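Local coordinates for hydrogenase expression/formation protein HypE (Desulfovibrio vulgaris subsp. vulgaris, PDB 2Z1U) that binds ATP and magnesium and, as a HypE-family maturation protein, probably takes part in assembling the hydrogenase active site, at residues F31-L45 / E120-V132. Sequence-based numbering, arbitrary orientation.
With MG (magnesium ion), chain B; MG (magnesium ion), chain C; ATP (adenosine-5'-triphosphate), chain D.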
loop_
_atom_site.group_PDB
_atom_site.type_symbol
_atom_site.label_atom_id
_atom_site.label_comp_id
_atom_site.label_asym_id
_atom_site.label_seq_id
_atom_site.Cartn_x
_atom_site.Cartn_y
_atom_site.Cartn_z
ATOM N N PHE A 31 -10.053 -8.428 -11.605
ATOM C CA PHE A 31 -8.750 -8.932 -11.140
ATOM C C PHE A 31 -8.685 -10.468 -11.144
ATOM O O PHE A 31 -7.592 -11.047 -11.063
ATOM C CB PHE A 31 -8.407 -8.365 -9.755
ATOM C CG PHE A 31 -8.392 -6.842 -9.692
ATOM C CD1 PHE A 31 -8.235 -6.069 -10.847
ATOM C CD2 PHE A 31 -8.525 -6.189 -8.469
ATOM C CE1 PHE A 31 -8.226 -4.673 -10.779
ATOM C CE2 PHE A 31 -8.505 -4.792 -8.398
ATOM C CZ PHE A 31 -8.349 -4.040 -9.555
ATOM N N ASP A 32 -9.869 -11.078 -11.240
ATOM C CA ASP A 32 -10.128 -12.529 -11.418
ATOM C C ASP A 32 -8.954 -13.478 -11.184
ATOM O O ASP A 32 -8.189 -13.765 -12.111
ATOM C CB ASP A 32 -10.727 -12.785 -12.812
ATOM C CG ASP A 32 -11.712 -13.936 -12.831
ATOM O OD1 ASP A 32 -11.707 -14.786 -11.905
ATOM O OD2 ASP A 32 -12.517 -13.986 -13.791
ATOM N N ASN A 33 -8.828 -13.949 -9.940
ATOM C CA ASN A 33 -7.870 -14.995 -9.582
ATOM C C ASN A 33 -8.261 -15.629 -8.246
ATOM O O ASN A 33 -8.913 -14.974 -7.428
ATOM C CB ASN A 33 -6.423 -14.458 -9.585
ATOM C CG ASN A 33 -6.136 -13.505 -8.433
ATOM O OD1 ASN A 33 -5.779 -13.938 -7.340
ATOM N ND2 ASN A 33 -6.273 -12.206 -8.680
ATOM N N PRO A 34 -7.880 -16.902 -8.020
ATOM C CA PRO A 34 -8.385 -17.617 -6.840
ATOM C C PRO A 34 -7.695 -17.234 -5.536
ATOM O O PRO A 34 -8.186 -17.591 -4.462
ATOM C CB PRO A 34 -8.134 -19.091 -7.175
ATOM C CG PRO A 34 -6.986 -19.078 -8.105
ATOM C CD PRO A 34 -6.982 -17.747 -8.835
ATOM N N ILE A 35 -6.571 -16.517 -5.628
ATOM C CA ILE A 35 -5.920 -15.975 -4.431
ATOM C C ILE A 35 -6.736 -14.819 -3.863
ATOM O O ILE A 35 -7.114 -14.865 -2.697
ATOM C CB ILE A 35 -4.452 -15.566 -4.652
ATOM C CG1 ILE A 35 -3.644 -16.761 -5.182
ATOM C CG2 ILE A 35 -3.853 -15.014 -3.352
ATOM C CD1 ILE A 35 -2.154 -16.465 -5.438
ATOM N N LEU A 36 -6.991 -13.793 -4.672
ATOM C CA LEU A 36 -7.956 -12.729 -4.328
ATOM C C LEU A 36 -9.361 -13.264 -3.967
ATOM O O LEU A 36 -9.998 -12.783 -3.017
ATOM C CB LEU A 36 -8.101 -11.739 -5.497
ATOM C CG LEU A 36 -9.007 -10.529 -5.238
ATOM C CD1 LEU A 36 -8.562 -9.753 -3.977
ATOM C CD2 LEU A 36 -9.064 -9.623 -6.451
ATOM N N GLY A 37 -9.835 -14.247 -4.737
ATOM C CA GLY A 37 -11.210 -14.776 -4.607
ATOM C C GLY A 37 -11.513 -15.282 -3.206
ATOM O O GLY A 37 -12.648 -15.339 -2.772
ATOM N N THR A 38 -10.460 -15.628 -2.489
ATOM C CA THR A 38 -10.554 -16.113 -1.129
ATOM C C THR A 38 -11.271 -15.097 -0.183
ATOM O O THR A 38 -11.985 -15.495 0.750
ATOM C CB THR A 38 -9.120 -16.477 -0.682
ATOM O OG1 THR A 38 -9.126 -17.711 0.022
ATOM C CG2 THR A 38 -8.500 -15.404 0.121
ATOM N N LEU A 39 -11.105 -13.795 -0.451
ATOM C CA LEU A 39 -11.782 -12.726 0.314
ATOM C C LEU A 39 -11.556 -12.833 1.833
ATOM O O LEU A 39 -12.484 -12.665 2.649
ATOM C CB LEU A 39 -13.281 -12.636 -0.042
ATOM C CG LEU A 39 -13.623 -12.123 -1.451
ATOM C CD1 LEU A 39 -15.104 -12.167 -1.715
ATOM C CD2 LEU A 39 -13.086 -10.703 -1.643
ATOM N N ASN A 40 -10.319 -13.154 2.202
ATOM C CA ASN A 40 -9.928 -13.217 3.594
ATOM C C ASN A 40 -9.237 -11.911 3.997
ATOM O O ASN A 40 -9.063 -11.005 3.155
ATOM C CB ASN A 40 -9.001 -14.417 3.825
ATOM C CG ASN A 40 -9.760 -15.741 3.871
ATOM O OD1 ASN A 40 -9.254 -16.771 3.429
ATOM N ND2 ASN A 40 -10.973 -15.717 4.397
ATOM N N ASP A 41 -8.820 -11.819 5.262
ATOM C CA ASP A 41 -8.126 -10.623 5.757
ATOM C C ASP A 41 -6.742 -10.429 5.133
ATOM O O ASP A 41 -6.173 -9.337 5.203
ATOM C CB ASP A 41 -7.949 -10.716 7.264
ATOM C CG ASP A 41 -9.255 -10.691 7.980
ATOM O OD1 ASP A 41 -9.748 -11.771 8.370
ATOM O OD2 ASP A 41 -9.777 -9.578 8.133
ATOM N N ALA A 42 -6.202 -11.501 4.556
ATOM C CA ALA A 42 -4.939 -11.427 3.825
ATOM C C ALA A 42 -4.951 -12.450 2.705
ATOM O O ALA A 42 -5.727 -13.405 2.739
ATOM C CB ALA A 42 -3.746 -11.665 4.771
ATOM N N ALA A 43 -4.060 -12.253 1.741
ATOM C CA ALA A 43 -3.856 -13.206 0.670
ATOM C C ALA A 43 -2.743 -14.192 1.054
ATOM O O ALA A 43 -1.720 -13.789 1.609
ATOM C CB ALA A 43 -3.491 -12.459 -0.612
ATOM N N ARG A 44 -2.946 -15.467 0.743
ATOM C CA ARG A 44 -1.917 -16.497 0.910
ATOM C C ARG A 44 -1.072 -16.575 -0.345
ATOM O O ARG A 44 -1.602 -16.723 -1.456
ATOM C CB ARG A 44 -2.522 -17.882 1.210
ATOM C CG ARG A 44 -1.461 -18.971 1.314
ATOM C CD ARG A 44 -2.017 -20.345 1.021
ATOM N NE ARG A 44 -0.954 -21.259 0.594
ATOM C CZ ARG A 44 -0.407 -22.182 1.379
ATOM N NH1 ARG A 44 -0.827 -22.325 2.635
ATOM N NH2 ARG A 44 0.552 -22.970 0.906
ATOM N N LEU A 45 0.244 -16.475 -0.153
ATOM C CA LEU A 45 1.213 -16.408 -1.232
ATOM C C LEU A 45 2.285 -17.497 -1.089
ATOM O O LEU A 45 2.852 -17.690 -0.012
ATOM C CB LEU A 45 1.869 -15.021 -1.219
ATOM C CG LEU A 45 1.346 -13.844 -2.053
ATOM C CD1 LEU A 45 -0.147 -13.828 -2.345
ATOM C CD2 LEU A 45 1.810 -12.536 -1.473
ATOM N N GLU A 120 -1.149 -8.306 -18.577
ATOM C CA GLU A 120 -0.062 -8.086 -19.536
ATOM C C GLU A 120 1.303 -8.218 -18.885
ATOM O O GLU A 120 2.234 -8.728 -19.503
ATOM C CB GLU A 120 -0.211 -6.719 -20.230
ATOM C CG GLU A 120 -1.511 -6.667 -21.069
ATOM C CD GLU A 120 -1.602 -5.487 -22.029
ATOM O OE1 GLU A 120 -0.808 -4.527 -21.886
ATOM O OE2 GLU A 120 -2.483 -5.532 -22.930
ATOM N N ALA A 121 1.409 -7.768 -17.633
ATOM C CA ALA A 121 2.632 -7.929 -16.859
ATOM C C ALA A 121 2.847 -9.331 -16.270
ATOM O O ALA A 121 3.921 -9.608 -15.729
ATOM C CB ALA A 121 2.735 -6.833 -15.757
ATOM N N GLY A 122 1.841 -10.207 -16.351
ATOM C CA GLY A 122 1.967 -11.561 -15.799
ATOM C C GLY A 122 1.921 -11.572 -14.277
ATOM O O GLY A 122 2.570 -12.387 -13.626
ATOM N N VAL A 123 1.119 -10.665 -13.734
ATOM C CA VAL A 123 1.038 -10.380 -12.325
ATOM C C VAL A 123 -0.444 -10.524 -11.879
ATOM O O VAL A 123 -1.357 -10.352 -12.681
ATOM C CB VAL A 123 1.678 -8.946 -12.129
ATOM C CG1 VAL A 123 0.746 -7.922 -11.527
ATOM C CG2 VAL A 123 3.053 -9.016 -11.473
ATOM N N PHE A 124 -0.690 -10.872 -10.619
ATOM C CA PHE A 124 -2.044 -10.854 -10.098
ATOM C C PHE A 124 -2.217 -9.839 -8.982
ATOM O O PHE A 124 -1.337 -9.680 -8.153
ATOM C CB PHE A 124 -2.449 -12.226 -9.561
ATOM C CG PHE A 124 -2.658 -13.252 -10.639
ATOM C CD1 PHE A 124 -3.797 -13.213 -11.433
ATOM C CD2 PHE A 124 -1.693 -14.225 -10.888
ATOM C CE1 PHE A 124 -4.004 -14.154 -12.447
ATOM C CE2 PHE A 124 -1.874 -15.168 -11.902
ATOM C CZ PHE A 124 -3.041 -15.139 -12.678
ATOM N N ILE A 125 -3.385 -9.200 -8.945
ATOM C CA ILE A 125 -3.776 -8.390 -7.789
ATOM C C ILE A 125 -4.435 -9.328 -6.793
ATOM O O ILE A 125 -5.521 -9.876 -7.058
ATOM C CB ILE A 125 -4.678 -7.200 -8.193
ATOM C CG1 ILE A 125 -3.856 -6.208 -9.042
ATOM C CG2 ILE A 125 -5.209 -6.489 -6.960
ATOM C CD1 ILE A 125 -4.648 -5.475 -10.054
ATOM N N VAL A 126 -3.760 -9.548 -5.668
ATOM C CA VAL A 126 -4.143 -10.636 -4.742
ATOM C C VAL A 126 -4.918 -10.212 -3.506
ATOM O O VAL A 126 -5.516 -11.051 -2.836
ATOM C CB VAL A 126 -2.912 -11.489 -4.282
ATOM C CG1 VAL A 126 -2.297 -12.227 -5.480
ATOM C CG2 VAL A 126 -1.850 -10.615 -3.528
ATOM N N THR A 127 -4.892 -8.920 -3.193
ATOM C CA THR A 127 -5.488 -8.428 -1.944
ATOM C C THR A 127 -5.665 -6.911 -2.079
ATOM O O THR A 127 -4.972 -6.269 -2.858
ATOM C CB THR A 127 -4.626 -8.827 -0.684
ATOM O OG1 THR A 127 -5.403 -8.730 0.524
ATOM C CG2 THR A 127 -3.356 -7.972 -0.547
ATOM N N GLY A 128 -6.614 -6.349 -1.335
ATOM C CA GLY A 128 -7.010 -4.969 -1.568
ATOM C C GLY A 128 -7.698 -4.276 -0.405
ATOM O O GLY A 128 -7.956 -4.866 0.648
ATOM N N ASP A 129 -7.976 -2.993 -0.615
ATOM C CA ASP A 129 -8.735 -2.201 0.337
ATOM C C ASP A 129 -9.448 -1.110 -0.427
ATOM O O ASP A 129 -8.956 -0.654 -1.446
ATOM C CB ASP A 129 -7.803 -1.575 1.383
ATOM C CG ASP A 129 -8.570 -0.872 2.495
ATOM O OD1 ASP A 129 -9.442 -1.531 3.122
ATOM O OD2 ASP A 129 -8.302 0.319 2.753
ATOM N N THR A 130 -10.589 -0.681 0.097
ATOM C CA THR A 130 -11.417 0.326 -0.531
ATOM C C THR A 130 -11.955 1.228 0.579
ATOM O O THR A 130 -12.767 0.806 1.421
ATOM C CB THR A 130 -12.610 -0.314 -1.302
ATOM O OG1 THR A 130 -12.118 -1.368 -2.149
ATOM C CG2 THR A 130 -13.339 0.751 -2.156
ATOM N N LYS A 131 -11.486 2.470 0.575
ATOM C CA LYS A 131 -11.950 3.479 1.509
ATOM C C LYS A 131 -12.666 4.540 0.669
ATOM O O LYS A 131 -12.156 4.972 -0.361
ATOM C CB LYS A 131 -10.770 4.093 2.302
ATOM C CG LYS A 131 -10.049 3.181 3.347
ATOM C CD LYS A 131 -11.035 2.574 4.381
ATOM C CE LYS A 131 -10.391 1.911 5.592
ATOM N NZ LYS A 131 -9.460 0.751 5.319
ATOM N N VAL A 132 -13.863 4.923 1.101
ATOM C CA VAL A 132 -14.602 6.020 0.479
ATOM C C VAL A 132 -14.719 7.144 1.502
ATOM O O VAL A 132 -15.269 6.948 2.585
ATOM C CB VAL A 132 -16.017 5.584 0.000
ATOM C CG1 VAL A 132 -16.725 6.741 -0.725
ATOM C CG2 VAL A 132 -15.933 4.361 -0.922
HETATM MG MG MG B . -9.354 -3.173 4.453
HETATM MG MG MG C . -9.529 -7.422 8.995
HETATM P PG ATP D . -11.251 -2.953 7.060
HETATM O O1G ATP D . -10.652 -2.309 5.796
HETATM O O2G ATP D . -12.677 -2.547 7.270
HETATM O O3G ATP D . -10.386 -2.821 8.305
HETATM P PB ATP D . -10.398 -5.617 6.248
HETATM O O1B ATP D . -9.190 -4.813 5.726
HETATM O O2B ATP D . -10.129 -6.790 7.142
HETATM O O3B ATP D . -11.419 -4.546 6.863
HETATM P PA ATP D . -11.755 -5.318 3.762
HETATM O O1A ATP D . -13.222 -5.051 4.091
HETATM O O2A ATP D . -10.980 -4.056 3.503
HETATM O O3A ATP D . -11.124 -6.244 4.957
HETATM O "O5'" ATP D . -11.596 -6.349 2.587
HETATM C "C5'" ATP D . -12.470 -7.475 2.430
HETATM C "C4'" ATP D . -11.906 -8.318 1.307
HETATM O "O4'" ATP D . -12.068 -7.555 0.094
HETATM C "C3'" ATP D . -10.418 -8.586 1.461
HETATM O "O3'" ATP D . -10.154 -9.926 1.001
HETATM C "C2'" ATP D . -9.739 -7.589 0.516
HETATM O "O2'" ATP D . -8.541 -8.154 -0.019
HETATM C "C1'" ATP D . -10.804 -7.375 -0.578
HETATM N N9 ATP D . -10.791 -6.007 -1.162
HETATM C C8 ATP D . -11.253 -4.877 -0.608
HETATM N N7 ATP D . -11.084 -3.832 -1.451
HETATM C C5 ATP D . -10.465 -4.325 -2.540
HETATM C C6 ATP D . -9.973 -3.768 -3.823
HETATM N N6 ATP D . -10.095 -2.444 -4.063
HETATM N N1 ATP D . -9.412 -4.607 -4.686
HETATM C C2 ATP D . -9.261 -5.929 -4.471
HETATM N N3 ATP D . -9.704 -6.496 -3.323
HETATM C C4 ATP D . -10.296 -5.742 -2.361
HETATM O O HOH W 1 -5.275 -9.542 -11.016
HETATM O O HOH W 2 -8.188 -4.224 3.267
HETATM O O HOH W 3 -12.015 -7.133 9.080
#
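Leu36, in the short helical turn 34-37, lies across the edge of strand 124-132, its CA 4.4 Å from that of Val126, while strand 43-45 runs roughly antiparallel to strand 124-132, 146° between their N-to-C directions and 7.0 Å between axes. The close approach is marked by a CA-H...O contact, Leu36 CA to Val126 O at 3.3 Å. Asn33 carries the polar part of the contact. Its ND2 donates to Ile125 O at 2.9 Å, nearly straight at 161°, and also to Phe31 O; both acceptors lie close to the amide plane, so the two N-H groups hold that plane in place. As the N-cap residue, Asn33 accepts from Leu36 N with OD1. CG sits between the backbone N and the carbonyl carbon (chi1 71°), which brings the amide over the start of its own helix. Asn33 CB approaches Phe124 CD1 obliquely, at 3.4 Å. Ile125 places CD1 over the centre of the Phe31 ring, a CH-pi contact 3.8 Å from the centroid, and water 1 bridges Phe31 O and Ile125 N. Val126 spreads its methyls: CG1 lies alongside Ile35 CG2, while CG2 meets Ala43 CB and Leu45 CD1. Ala43 and Leu45 also ladder with a strand of the second subunit.

The same two segments line the nucleotide pocket. Leu36 CD1 (3.5 Å from N3), Phe31 by its ring edge at N1 and Thr130 OG1, donating to N7, meet the adenine; Gly128 N donates to O2'. Thr222 and Arg223 of the second subunit also bond to ATP. Asp129 OD1 binds one magnesium ion, shared with Asp56 of that subunit; Asp41 OD2 binds the other, shared with its Asp81 and Asp220. Metal-bound phosphates at a subunit interface mark the ATP site of the dimeric PurM-like (AIR synthase-related) fold.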